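Local atomic coordinates of hypothetical protein PH1313 (Pyrococcus horikoshii, PDB entry 1VBK), a protein that is of unknown function but, as a THUMP-domain relative of the ThiI thiamine-biosynthesis proteins, probably binds RNA and ATP. Residues A[1-7]-A[73-79]; A[23-27]-A[45-51]; A[67-71]-A[173-177]; A[90-95]-A[162-166]; A[168-172]-A[301-305]. One frame throughout, in Å; residues are numbered along the deposited sequence.

Contact 1, the antiparallel pairing of strands 3-8 and 71-81, touches each of the other four. Contact 2 lies about 13 Å from it, centre to centre, and sets helix 19-36 against strands 43-47 and 50-54 of the same sheet; Val6 N and Ile51 O, 2.8 Å apart, probably hydrogen-bond the two. Contact 4, about 11 Å away, is joined through Met78 and Ile163 and belongs to the THUMP domain. Contacts 5 and 3, centres about 12 Å apart, take up consecutive pieces, 168-172 and 173-177, of the chain leading toward the parallel sheet, Gly70 N lying 2.7 Å from Gly172 O. Leu305 of contact 5 is about 4 Å from a bound methylpentanediol, probably from the crystallisation liquor.

Contact 1 (A[1-7]-A[73-79]); sequences MNVVIVR and SISPAME
A classic beta bulge opens this antiparallel strand pair: the backbone N atoms of Asn2 and Val3 both donate to Ala77 O, from 3.0 Å in the case of Asn2 N. The Asn2 side chain extends the grip, because its OD1 takes the Glu79 N-H on an in-plane lone pair at 2.7 Å. Beyond the bulge the strands run in regular register, with Ile5 N to Ser75 O at 2.8 Å and nearly straight (176°). Strand 3-8 is thereby fixed between strands 50-54 and 71-81 in the sheet of the ThiI ferredoxin-like domain. On the face of Ile5, Arg7, extended from CG to NE, reaches across to the serines of strand 71-81. Its NH1 meets Ser73 OG at 3.1 Å and Ser75 OG at 2.9 Å, both near the guanidinium plane, while Ile5 CG2 lies beneath one face of that group. NE forms a salt bridge with Glu155, and Ser75 OG also bonds to Glu166 O, which together fix the rotation of the arginine head. On the other face, Val4 CG1 presses unusually close to Ile74 CG2, 3.3 Å apart. Met1 lays SD beside Pro76 CB at 3.6 Å, and a chi3 bend (-78°) turns CE to the same carbon.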
# COMPACT_ATOMS: atom_id res chain seq x y z
N MET A 1 -34.07 6.87 25.50
CA MET A 1 -33.48 6.10 24.37
C MET A 1 -32.38 5.17 24.86
O MET A 1 -31.86 5.35 25.97
CB MET A 1 -32.93 7.06 23.32
CG MET A 1 -33.98 8.05 22.81
SD MET A 1 -33.38 9.16 21.54
CE MET A 1 -32.44 10.33 22.53
N ASN A 2 -32.02 4.18 24.04
CA ASN A 2 -30.99 3.23 24.43
C ASN A 2 -30.04 2.76 23.33
O ASN A 2 -29.20 1.90 23.58
CB ASN A 2 -31.63 2.03 25.13
CG ASN A 2 -32.81 1.46 24.37
OD1 ASN A 2 -33.03 1.78 23.20
ND2 ASN A 2 -33.57 0.59 25.02
N VAL A 3 -30.17 3.30 22.12
CA VAL A 3 -29.26 2.92 21.03
C VAL A 3 -29.06 4.07 20.05
O VAL A 3 -29.70 5.12 20.14
CB VAL A 3 -29.78 1.71 20.19
CG1 VAL A 3 -30.19 0.54 21.08
CG2 VAL A 3 -30.95 2.16 19.31
N VAL A 4 -28.13 3.86 19.13
CA VAL A 4 -27.87 4.82 18.07
C VAL A 4 -27.86 3.99 16.79
O VAL A 4 -27.14 2.99 16.69
CB VAL A 4 -26.49 5.52 18.20
CG1 VAL A 4 -26.24 6.39 16.98
CG2 VAL A 4 -26.46 6.39 19.46
N ILE A 5 -28.69 4.38 15.82
CA ILE A 5 -28.75 3.70 14.54
C ILE A 5 -27.77 4.41 13.61
O ILE A 5 -27.84 5.63 13.44
CB ILE A 5 -30.15 3.78 13.90
CG1 ILE A 5 -31.20 3.17 14.83
CG2 ILE A 5 -30.16 3.06 12.55
CD1 ILE A 5 -32.63 3.42 14.37
N VAL A 6 -26.85 3.65 13.03
CA VAL A 6 -25.87 4.22 12.11
C VAL A 6 -26.16 3.65 10.72
O VAL A 6 -26.15 2.44 10.53
CB VAL A 6 -24.44 3.85 12.54
CG1 VAL A 6 -23.43 4.37 11.50
CG2 VAL A 6 -24.16 4.44 13.91
N ARG A 7 -26.45 4.54 9.77
CA ARG A 7 -26.77 4.12 8.41
C ARG A 7 -25.62 4.47 7.47
O ARG A 7 -24.98 5.51 7.62
CB ARG A 7 -28.06 4.80 7.93
CG ARG A 7 -29.20 4.66 8.92
CD ARG A 7 -30.53 5.20 8.38
NE ARG A 7 -31.55 5.15 9.41
CZ ARG A 7 -31.70 6.05 10.37
NH1 ARG A 7 -30.88 7.10 10.43
NH2 ARG A 7 -32.63 5.89 11.30
N SER A 73 -26.15 8.70 7.87
CA SER A 73 -27.01 9.34 8.87
C SER A 73 -26.98 8.60 10.19
O SER A 73 -26.69 7.40 10.25
CB SER A 73 -28.45 9.50 8.36
OG SER A 73 -29.11 8.26 8.20
N ILE A 74 -27.30 9.33 11.25
CA ILE A 74 -27.29 8.82 12.61
C ILE A 74 -28.61 9.12 13.34
O ILE A 74 -29.11 10.24 13.28
CB ILE A 74 -26.14 9.48 13.40
CG1 ILE A 74 -24.84 9.31 12.62
CG2 ILE A 74 -26.02 8.89 14.79
CD1 ILE A 74 -23.72 10.18 13.12
N SER A 75 -29.16 8.12 14.03
CA SER A 75 -30.41 8.32 14.76
C SER A 75 -30.44 7.75 16.18
O SER A 75 -30.46 6.54 16.36
CB SER A 75 -31.61 7.70 14.01
OG SER A 75 -31.95 8.42 12.84
N PRO A 76 -30.42 8.63 17.19
CA PRO A 76 -30.48 8.13 18.57
C PRO A 76 -31.87 7.50 18.57
O PRO A 76 -32.78 8.05 17.96
CB PRO A 76 -30.46 9.41 19.41
CG PRO A 76 -29.72 10.38 18.54
CD PRO A 76 -30.26 10.09 17.16
N ALA A 77 -32.07 6.37 19.24
CA ALA A 77 -33.38 5.75 19.22
C ALA A 77 -33.70 4.88 20.42
O ALA A 77 -32.81 4.54 21.20
CB ALA A 77 -33.53 4.91 17.94
N MET A 78 -34.97 4.53 20.55
CA MET A 78 -35.44 3.65 21.62
C MET A 78 -35.70 2.29 21.00
O MET A 78 -36.43 2.19 20.01
CB MET A 78 -36.73 4.17 22.24
CG MET A 78 -36.59 5.42 23.08
SD MET A 78 -38.16 5.89 23.82
CE MET A 78 -38.04 5.12 25.44
N GLU A 79 -35.11 1.26 21.58
CA GLU A 79 -35.30 -0.11 21.10
C GLU A 79 -36.36 -0.78 21.97
O GLU A 79 -36.29 -0.72 23.19
CB GLU A 79 -34.00 -0.90 21.20
CG GLU A 79 -34.16 -2.38 20.85
CD GLU A 79 -32.99 -3.21 21.33
OE1 GLU A 79 -31.84 -2.87 20.98
OE2 GLU A 79 -33.22 -4.20 22.05

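Contact 2 (A[23-27]-A[45-51]); sequences EKILM and FSRHGRI
Phe45 directs its CB away from the helix; its ring carries Arg47 NH1 over one face, 3.4 Å above the plane and offset toward the rim, while on the backbone side Phe45 C meets Met27 SD at 3.7 Å. Across the contact, the Glu23 carboxylate reaches to the beta hairpin: OE2 accepts from a water at 2.8 Å, and the same water accepts from Gly49 N at 2.9 Å. Ser46 OG approaches Glu23 OE2 to 3.2 Å. Tyr8 OH hydrogen-bonds to OE2 and Arg19 forms a salt bridge with it. Strands 43-47 and 50-54 are joined here by a type I' turn from Arg47 to Arg50, and helix 19-36 of the ferredoxin-like domain packs against them. Met27 runs out from the helix and bends at chi3 (-83°), which lets CE lie 3.7 Å from Ser46 CB. Its CG meets Ile51 CD1 at 3.6 Å, and Leu26 CD2 comes to the same methyl at 3.7 Å. The helix is thus seated by apolar carbons at Ile51 and by a water-bridged carboxylate at the turn, where the close arginine is likely to keep Glu23 charged.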
# COMPACT_ATOMS: atom_id res chain seq x y z
N GLU A 23 -18.00 -2.78 6.64
CA GLU A 23 -18.66 -2.71 7.94
C GLU A 23 -17.72 -2.91 9.12
O GLU A 23 -17.83 -2.22 10.13
CB GLU A 23 -19.81 -3.73 7.98
CG GLU A 23 -20.88 -3.47 6.91
CD GLU A 23 -21.96 -4.53 6.85
OE1 GLU A 23 -21.63 -5.73 6.93
OE2 GLU A 23 -23.15 -4.16 6.71
N LYS A 24 -16.79 -3.86 9.01
CA LYS A 24 -15.85 -4.10 10.10
C LYS A 24 -14.95 -2.90 10.35
O LYS A 24 -14.67 -2.55 11.50
CB LYS A 24 -14.99 -5.33 9.80
CG LYS A 24 -15.77 -6.63 9.90
CD LYS A 24 -14.91 -7.83 9.59
CE LYS A 24 -15.71 -9.11 9.78
NZ LYS A 24 -14.89 -10.30 9.45
N ILE A 25 -14.50 -2.27 9.27
CA ILE A 25 -13.62 -1.11 9.37
C ILE A 25 -14.40 0.08 9.95
O ILE A 25 -13.88 0.83 10.78
CB ILE A 25 -13.04 -0.75 7.97
CG1 ILE A 25 -12.12 -1.89 7.49
CG2 ILE A 25 -12.27 0.55 8.04
CD1 ILE A 25 -11.61 -1.72 6.06
N LEU A 26 -15.65 0.23 9.53
CA LEU A 26 -16.48 1.32 10.05
C LEU A 26 -16.76 1.13 11.54
O LEU A 26 -16.71 2.09 12.32
CB LEU A 26 -17.79 1.42 9.27
CG LEU A 26 -18.81 2.47 9.73
CD1 LEU A 26 -18.16 3.84 9.84
CD2 LEU A 26 -19.97 2.51 8.73
N MET A 27 -17.04 -0.10 11.96
CA MET A 27 -17.30 -0.35 13.38
C MET A 27 -16.03 -0.09 14.19
O MET A 27 -16.10 0.37 15.33
CB MET A 27 -17.77 -1.79 13.62
CG MET A 27 -19.17 -2.06 13.13
SD MET A 27 -19.83 -3.62 13.71
CE MET A 27 -19.09 -4.74 12.49
N PHE A 45 -22.56 -3.49 16.79
CA PHE A 45 -22.68 -4.60 15.86
C PHE A 45 -23.35 -4.17 14.57
O PHE A 45 -24.03 -3.14 14.52
CB PHE A 45 -23.43 -5.79 16.50
CG PHE A 45 -24.86 -5.50 16.87
CD1 PHE A 45 -25.85 -5.39 15.90
CD2 PHE A 45 -25.23 -5.36 18.21
CE1 PHE A 45 -27.18 -5.16 16.25
CE2 PHE A 45 -26.56 -5.13 18.57
CZ PHE A 45 -27.54 -5.03 17.58
N SER A 46 -23.13 -4.95 13.52
CA SER A 46 -23.69 -4.68 12.20
C SER A 46 -24.65 -5.79 11.80
O SER A 46 -24.26 -6.96 11.75
CB SER A 46 -22.56 -4.59 11.17
OG SER A 46 -23.05 -4.32 9.86
N ARG A 47 -25.89 -5.43 11.50
CA ARG A 47 -26.87 -6.43 11.07
C ARG A 47 -27.82 -5.86 10.04
O ARG A 47 -28.35 -4.76 10.18
CB ARG A 47 -27.64 -6.98 12.28
CG ARG A 47 -26.78 -7.92 13.13
CD ARG A 47 -27.43 -8.23 14.46
NE ARG A 47 -26.44 -8.70 15.42
CZ ARG A 47 -26.64 -8.78 16.73
NH1 ARG A 47 -27.82 -8.43 17.25
NH2 ARG A 47 -25.66 -9.19 17.53
N HIS A 48 -28.00 -6.62 8.96
CA HIS A 48 -28.89 -6.25 7.87
C HIS A 48 -28.68 -4.84 7.30
O HIS A 48 -29.64 -4.10 7.09
CB HIS A 48 -30.34 -6.45 8.30
CG HIS A 48 -30.67 -7.88 8.59
ND1 HIS A 48 -30.74 -8.84 7.60
CD2 HIS A 48 -30.88 -8.53 9.76
CE1 HIS A 48 -30.98 -10.02 8.15
NE2 HIS A 48 -31.07 -9.86 9.46
N GLY A 49 -27.42 -4.49 7.07
CA GLY A 49 -27.10 -3.19 6.49
C GLY A 49 -27.10 -2.00 7.42
O GLY A 49 -26.95 -0.87 6.96
N ARG A 50 -27.27 -2.25 8.71
CA ARG A 50 -27.28 -1.19 9.71
C ARG A 50 -26.28 -1.51 10.81
O ARG A 50 -25.96 -2.67 11.06
CB ARG A 50 -28.66 -1.09 10.37
CG ARG A 50 -29.76 -0.50 9.51
CD ARG A 50 -29.65 1.01 9.47
NE ARG A 50 -30.88 1.65 9.01
CZ ARG A 50 -31.26 1.72 7.74
NH1 ARG A 50 -30.51 1.19 6.78
NH2 ARG A 50 -32.39 2.33 7.42
N ILE A 51 -25.78 -0.47 11.46
CA ILE A 51 -24.89 -0.65 12.59
C ILE A 51 -25.67 -0.10 13.78
O ILE A 51 -26.27 0.98 13.70
CB ILE A 51 -23.56 0.12 12.42
CG1 ILE A 51 -22.63 -0.68 11.51
CG2 ILE A 51 -22.89 0.32 13.79
CD1 ILE A 51 -21.35 0.05 11.13
O HOH W 1 -25.04 -6.02 7.69

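Contact 3 (A[67-71]-A[173-177]); sequences RVFGI and GLPIG
Phe69 and Gly70, the two central residues of a type II turn running from Val68 to Ile71, carry most of this contact with the loop 173-177. Phe69 gives up the greater area. Its CB lies 3.4 Å from Leu174 O, and its ring is met at the edge, in plane, by Ile176 CG1, 4.0 Å from CD2. The ring sits there because CG stands anti to the carbonyl carbon (chi1 -62°), a course that also brings it edge-to-face with Phe196 of helix 189-200. Phe69 O faces the opposite loop as well: Pro175 CA approaches it at 3.4 Å as a CA-H...O contact, and a water donates to it at 2.9 Å while accepting from Ile176 N at 3.0 Å. Gly70 has the backbone conformation of the third turn position, phi 101°, and leaves room where a side chain could not fit: a CB would fall about 2.6 Å from Pro175 CG. Its bare CA instead makes a nearly straight CA-H...O contact with Gly173 O at 3.5 Å. Nearby, Gly70 also pairs through its backbone with Gly172, so the turn before strand 71-81 and the loop leading to strand 181-185 lie close together deep in the chain. No direct hydrogen bond crosses between the two segments; their polar backbone atoms meet through one water and weak C-H donors, and close fit with a glycine at its centre does the joining.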
# COMPACT_ATOMS: atom_id res chain seq x y z
N ARG A 67 -18.72 12.85 13.14
CA ARG A 67 -17.38 13.07 12.58
C ARG A 67 -16.69 11.83 12.01
O ARG A 67 -15.50 11.88 11.67
CB ARG A 67 -16.47 13.71 13.64
CG ARG A 67 -16.96 15.08 14.11
CD ARG A 67 -15.87 15.81 14.90
NE ARG A 67 -15.42 15.05 16.06
CZ ARG A 67 -16.08 14.96 17.21
NH1 ARG A 67 -15.59 14.24 18.21
NH2 ARG A 67 -17.22 15.62 17.37
N VAL A 68 -17.43 10.74 11.91
CA VAL A 68 -16.89 9.48 11.38
C VAL A 68 -17.29 9.30 9.91
O VAL A 68 -18.46 9.10 9.59
CB VAL A 68 -17.40 8.28 12.20
CG1 VAL A 68 -16.91 6.97 11.60
CG2 VAL A 68 -16.92 8.42 13.64
N PHE A 69 -16.30 9.36 9.02
CA PHE A 69 -16.57 9.22 7.59
C PHE A 69 -17.15 7.86 7.23
O PHE A 69 -16.83 6.85 7.85
CB PHE A 69 -15.30 9.49 6.78
CG PHE A 69 -14.75 10.88 6.95
CD1 PHE A 69 -15.55 11.99 6.70
CD2 PHE A 69 -13.44 11.07 7.37
CE1 PHE A 69 -15.06 13.28 6.86
CE2 PHE A 69 -12.93 12.37 7.54
CZ PHE A 69 -13.74 13.47 7.28
N GLY A 70 -18.01 7.84 6.21
CA GLY A 70 -18.63 6.60 5.79
C GLY A 70 -20.05 6.48 6.31
O GLY A 70 -20.81 5.60 5.88
N ILE A 71 -20.40 7.35 7.25
CA ILE A 71 -21.73 7.35 7.84
C ILE A 71 -22.62 8.33 7.09
O ILE A 71 -22.27 9.51 6.94
CB ILE A 71 -21.67 7.76 9.33
CG1 ILE A 71 -20.92 6.69 10.13
CG2 ILE A 71 -23.09 7.94 9.89
CD1 ILE A 71 -20.74 7.06 11.61
N GLY A 173 -19.08 9.95 2.45
CA GLY A 173 -17.71 9.55 2.18
C GLY A 173 -17.51 8.06 2.42
O GLY A 173 -18.47 7.28 2.34
N LEU A 174 -16.28 7.66 2.72
CA LEU A 174 -15.96 6.25 2.96
C LEU A 174 -15.19 6.11 4.27
O LEU A 174 -14.45 7.01 4.66
CB LEU A 174 -15.14 5.70 1.78
CG LEU A 174 -15.85 5.74 0.42
CD1 LEU A 174 -14.87 5.42 -0.69
CD2 LEU A 174 -17.01 4.74 0.40
N PRO A 175 -15.35 4.97 4.96
CA PRO A 175 -14.65 4.76 6.23
C PRO A 175 -13.13 4.87 6.08
O PRO A 175 -12.55 4.34 5.13
CB PRO A 175 -15.09 3.36 6.64
CG PRO A 175 -16.42 3.19 5.97
CD PRO A 175 -16.18 3.80 4.62
N ILE A 176 -12.49 5.57 7.02
CA ILE A 176 -11.04 5.72 6.99
C ILE A 176 -10.40 4.34 7.03
O ILE A 176 -10.71 3.54 7.92
CB ILE A 176 -10.54 6.56 8.19
CG1 ILE A 176 -11.02 8.01 8.05
CG2 ILE A 176 -9.01 6.51 8.28
CD1 ILE A 176 -10.54 8.94 9.13
N GLY A 177 -9.53 4.05 6.07
CA GLY A 177 -8.88 2.75 6.04
C GLY A 177 -9.36 1.83 4.93
O GLY A 177 -8.66 0.89 4.57
O HOH W 2 -14.32 6.46 9.17

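Contact 4 (A[90-95]-A[162-166]); sequences TALLMF and YIYTE
Met94 reaches from helix 84-102 to strand 160-164, its CG anti to the carbonyl carbon (chi1 -63°) and its chain extended at chi2, a course that sets SD 3.2 Å from Ile163 O. A bend at chi3 (73°) then swings CE toward the strand, 4.0 Å from Tyr164 CA, while SD also lies alongside Ile163 CG2 at 3.8 Å. Ile163 comes up from the other side: CG1 stands beside its own backbone N, which brings CD1 against Thr90 CB at 3.4 Å, tighter than usual for two carbons, and CG2 close to Ala91. Thr90 meets it with carbon atoms alone, its OG1 being turned to Lys86 O. Further along, Thr165 presents CG2 to Met94 O at 3.6 Å, and its OG1 and Met94 O are bridged by one water, 2.7 Å from Met94 O and 2.9 Å from Thr165 OG1. Shortening Met94 to an alanine would probably open a gap above Ile163 and leave that isoleucine's CG2 without its sulfur neighbour. The helix runs nearly along the strand, with axes 8.5 Å apart at 23°. Strand 160-164 lies between strands 71-81 and 150-157, and Phe95 meets Phe109 edge-to-face. A helix packed on a mixed sheet, nearly parallel to the strand beneath it, with its apolar ridge set on that strand, belongs to the alpha/beta build of the THUMP domain.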
# COMPACT_ATOMS: atom_id res chain seq x y z
N THR A 90 -44.47 3.78 22.28
CA THR A 90 -43.15 4.40 22.25
C THR A 90 -43.15 5.55 21.24
O THR A 90 -42.55 6.59 21.47
CB THR A 90 -42.04 3.40 21.86
OG1 THR A 90 -42.08 2.28 22.75
CG2 THR A 90 -40.67 4.07 21.96
N ALA A 91 -43.83 5.35 20.11
CA ALA A 91 -43.91 6.38 19.09
C ALA A 91 -44.59 7.64 19.67
O ALA A 91 -44.12 8.75 19.43
CB ALA A 91 -44.69 5.87 17.89
N LEU A 92 -45.67 7.45 20.42
CA LEU A 92 -46.38 8.58 21.02
C LEU A 92 -45.51 9.27 22.08
O LEU A 92 -45.48 10.50 22.17
CB LEU A 92 -47.71 8.12 21.64
CG LEU A 92 -48.61 9.17 22.29
CD1 LEU A 92 -48.92 10.29 21.31
CD2 LEU A 92 -49.90 8.51 22.77
N LEU A 93 -44.80 8.47 22.86
CA LEU A 93 -43.93 9.01 23.90
C LEU A 93 -42.86 9.91 23.29
O LEU A 93 -42.60 11.02 23.77
CB LEU A 93 -43.26 7.86 24.65
CG LEU A 93 -42.30 8.24 25.79
CD1 LEU A 93 -43.10 8.80 26.96
CD2 LEU A 93 -41.52 7.01 26.23
N MET A 94 -42.23 9.43 22.23
CA MET A 94 -41.19 10.20 21.57
C MET A 94 -41.75 11.40 20.81
O MET A 94 -41.11 12.44 20.70
CB MET A 94 -40.39 9.30 20.64
CG MET A 94 -39.67 8.21 21.43
SD MET A 94 -38.40 7.39 20.51
CE MET A 94 -37.14 8.72 20.49
N PHE A 95 -42.96 11.25 20.29
CA PHE A 95 -43.61 12.33 19.56
C PHE A 95 -43.86 13.48 20.53
O PHE A 95 -43.60 14.64 20.21
CB PHE A 95 -44.94 11.86 18.96
CG PHE A 95 -45.73 12.95 18.29
CD1 PHE A 95 -46.53 13.81 19.05
CD2 PHE A 95 -45.67 13.14 16.92
CE1 PHE A 95 -47.26 14.84 18.44
CE2 PHE A 95 -46.39 14.15 16.29
CZ PHE A 95 -47.19 15.01 17.06
N TYR A 162 -36.96 -0.04 16.38
CA TYR A 162 -36.10 1.08 16.76
C TYR A 162 -36.87 2.34 16.37
O TYR A 162 -37.08 2.61 15.20
CB TYR A 162 -34.78 0.99 16.00
CG TYR A 162 -34.02 -0.28 16.31
CD1 TYR A 162 -33.21 -0.37 17.44
CD2 TYR A 162 -34.16 -1.41 15.51
CE1 TYR A 162 -32.55 -1.56 17.77
CE2 TYR A 162 -33.51 -2.61 15.83
CZ TYR A 162 -32.71 -2.67 16.95
OH TYR A 162 -32.07 -3.85 17.28
N ILE A 163 -37.27 3.10 17.38
CA ILE A 163 -38.06 4.30 17.16
C ILE A 163 -37.29 5.58 17.42
O ILE A 163 -36.66 5.73 18.47
CB ILE A 163 -39.32 4.24 18.04
CG1 ILE A 163 -40.06 2.92 17.74
CG2 ILE A 163 -40.21 5.44 17.79
CD1 ILE A 163 -41.31 2.71 18.56
N TYR A 164 -37.34 6.51 16.48
CA TYR A 164 -36.60 7.76 16.61
C TYR A 164 -37.34 8.99 16.07
O TYR A 164 -38.29 8.87 15.30
CB TYR A 164 -35.26 7.63 15.88
CG TYR A 164 -35.40 7.41 14.38
CD1 TYR A 164 -35.49 6.13 13.83
CD2 TYR A 164 -35.44 8.50 13.50
CE1 TYR A 164 -35.62 5.94 12.44
CE2 TYR A 164 -35.57 8.33 12.13
CZ TYR A 164 -35.65 7.05 11.61
OH TYR A 164 -35.76 6.92 10.24
N THR A 165 -36.89 10.17 16.49
CA THR A 165 -37.46 11.42 15.99
C THR A 165 -36.34 12.27 15.39
O THR A 165 -36.61 13.27 14.72
CB THR A 165 -38.14 12.25 17.11
OG1 THR A 165 -37.22 12.45 18.19
CG2 THR A 165 -39.39 11.55 17.61
N GLU A 166 -35.09 11.87 15.63
CA GLU A 166 -33.93 12.61 15.12
C GLU A 166 -33.13 11.80 14.09
O GLU A 166 -32.86 10.61 14.27
CB GLU A 166 -33.02 13.03 16.27
CG GLU A 166 -31.78 13.81 15.83
CD GLU A 166 -31.02 14.45 17.00
OE1 GLU A 166 -30.53 13.70 17.88
OE2 GLU A 166 -30.92 15.69 17.04
O HOH W 3 -38.42 12.37 20.78

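Contact 5 (A[168-172]-A[301-305]); sequences IKGWG and VKERL
The backbones stay well apart, with the CA atoms of Trp171 and Val301 9.2 Å from each other, so that long side chains bridge strand 168-169 and its following loop to helix 295-305. Arg304 and Trp171 run alongside each other with opposite headings, the arginine chain extended from CG to NE. The guanidinium lies flat over one face of the indole, the planes 21° apart, in a cation-pi stack with CZ 3.9 Å from the centroid of the five-membered ring. Arg304 CD takes the six-membered ring in a CH-pi contact. Trp171 CZ3 meets Val301 CG1 at 3.9 Å, and Trp171 CZ2 meets Leu305 CD2 at 3.7 Å. The Trp171 ring is turned across its CB-CG bond (chi2 91°), which lays its face toward the arginine; it also meets Phe196 edge-to-face. Arg304 goes on past the ring to the backbone of the loop: NH2 donates to Lys169 O at 3.0 Å and NH1 to Gly170 O at 3.0 Å, each oxygen approached from above its carbonyl plane. Replacing Trp171 with an alanine would probably leave the guanidinium without its stacking surface and set Val301 and Leu305 beside a gap. The guanidinium is thus held on a face by pi electrons and at its edge by two carbonyl oxygens. With Lys169 NZ 5.0 Å from Arg304 NH1, these electron-rich groups are likely to offset some of the repulsion between two positive charges, and the C-terminal helix is joined to the loop after strand 168-169.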
# COMPACT_ATOMS: atom_id res chain seq x y z
N ILE A 168 -29.69 12.67 12.13
CA ILE A 168 -28.56 13.56 11.90
C ILE A 168 -27.77 13.17 10.67
O ILE A 168 -27.35 12.02 10.52
CB ILE A 168 -27.60 13.55 13.11
CG1 ILE A 168 -28.38 13.81 14.40
CG2 ILE A 168 -26.52 14.61 12.93
CD1 ILE A 168 -27.53 13.67 15.66
N LYS A 169 -27.55 14.14 9.79
CA LYS A 169 -26.80 13.90 8.56
C LYS A 169 -25.31 13.72 8.85
O LYS A 169 -24.69 14.54 9.53
CB LYS A 169 -27.02 15.08 7.60
CG LYS A 169 -26.39 14.92 6.22
CD LYS A 169 -26.73 16.12 5.34
CE LYS A 169 -26.09 16.00 3.96
NZ LYS A 169 -26.42 17.17 3.09
N GLY A 170 -24.74 12.62 8.35
CA GLY A 170 -23.33 12.37 8.55
C GLY A 170 -22.56 13.05 7.44
O GLY A 170 -23.13 13.80 6.65
N TRP A 171 -21.26 12.80 7.36
CA TRP A 171 -20.44 13.42 6.31
C TRP A 171 -20.42 12.61 5.04
O TRP A 171 -19.93 13.08 4.01
CB TRP A 171 -19.00 13.61 6.79
CG TRP A 171 -18.77 14.92 7.46
CD1 TRP A 171 -18.89 15.21 8.79
CD2 TRP A 171 -18.40 16.14 6.82
NE1 TRP A 171 -18.61 16.54 9.01
CE2 TRP A 171 -18.31 17.13 7.82
CE3 TRP A 171 -18.14 16.50 5.49
CZ2 TRP A 171 -17.97 18.46 7.53
CZ3 TRP A 171 -17.80 17.82 5.20
CH2 TRP A 171 -17.72 18.78 6.22
N GLY A 172 -20.95 11.39 5.09
CA GLY A 172 -20.92 10.55 3.91
C GLY A 172 -19.48 10.13 3.70
O GLY A 172 -18.73 9.97 4.67
N VAL A 301 -17.98 21.68 1.23
CA VAL A 301 -17.25 21.15 2.37
C VAL A 301 -16.80 22.29 3.27
O VAL A 301 -17.01 22.25 4.48
CB VAL A 301 -16.00 20.35 1.93
CG1 VAL A 301 -15.20 19.91 3.15
CG2 VAL A 301 -16.44 19.14 1.12
N LYS A 302 -16.19 23.30 2.67
CA LYS A 302 -15.72 24.46 3.43
C LYS A 302 -16.89 25.10 4.18
O LYS A 302 -16.77 25.47 5.34
CB LYS A 302 -15.07 25.48 2.49
CG LYS A 302 -13.90 24.92 1.69
CD LYS A 302 -13.36 25.92 0.68
CE LYS A 302 -12.72 27.12 1.36
NZ LYS A 302 -12.19 28.09 0.36
N GLU A 303 -18.02 25.21 3.49
CA GLU A 303 -19.21 25.81 4.09
C GLU A 303 -19.67 25.04 5.32
O GLU A 303 -19.98 25.63 6.35
CB GLU A 303 -20.35 25.85 3.06
CG GLU A 303 -21.66 26.41 3.62
CD GLU A 303 -22.75 26.50 2.57
OE1 GLU A 303 -22.53 27.16 1.54
OE2 GLU A 303 -23.83 25.90 2.78
N ARG A 304 -19.73 23.71 5.21
CA ARG A 304 -20.16 22.90 6.34
C ARG A 304 -19.18 22.99 7.50
O ARG A 304 -19.58 22.95 8.66
CB ARG A 304 -20.33 21.44 5.91
CG ARG A 304 -20.78 20.53 7.05
CD ARG A 304 -21.27 19.17 6.56
NE ARG A 304 -21.62 18.31 7.68
CZ ARG A 304 -22.28 17.16 7.57
NH1 ARG A 304 -22.67 16.71 6.39
NH2 ARG A 304 -22.55 16.45 8.66
N LEU A 305 -17.89 23.13 7.20
CA LEU A 305 -16.88 23.24 8.24
C LEU A 305 -16.77 24.65 8.79
O LEU A 305 -16.08 24.88 9.78
CB LEU A 305 -15.51 22.80 7.69
CG LEU A 305 -15.25 21.30 7.45
CD1 LEU A 305 -13.94 21.14 6.71
CD2 LEU A 305 -15.22 20.55 8.77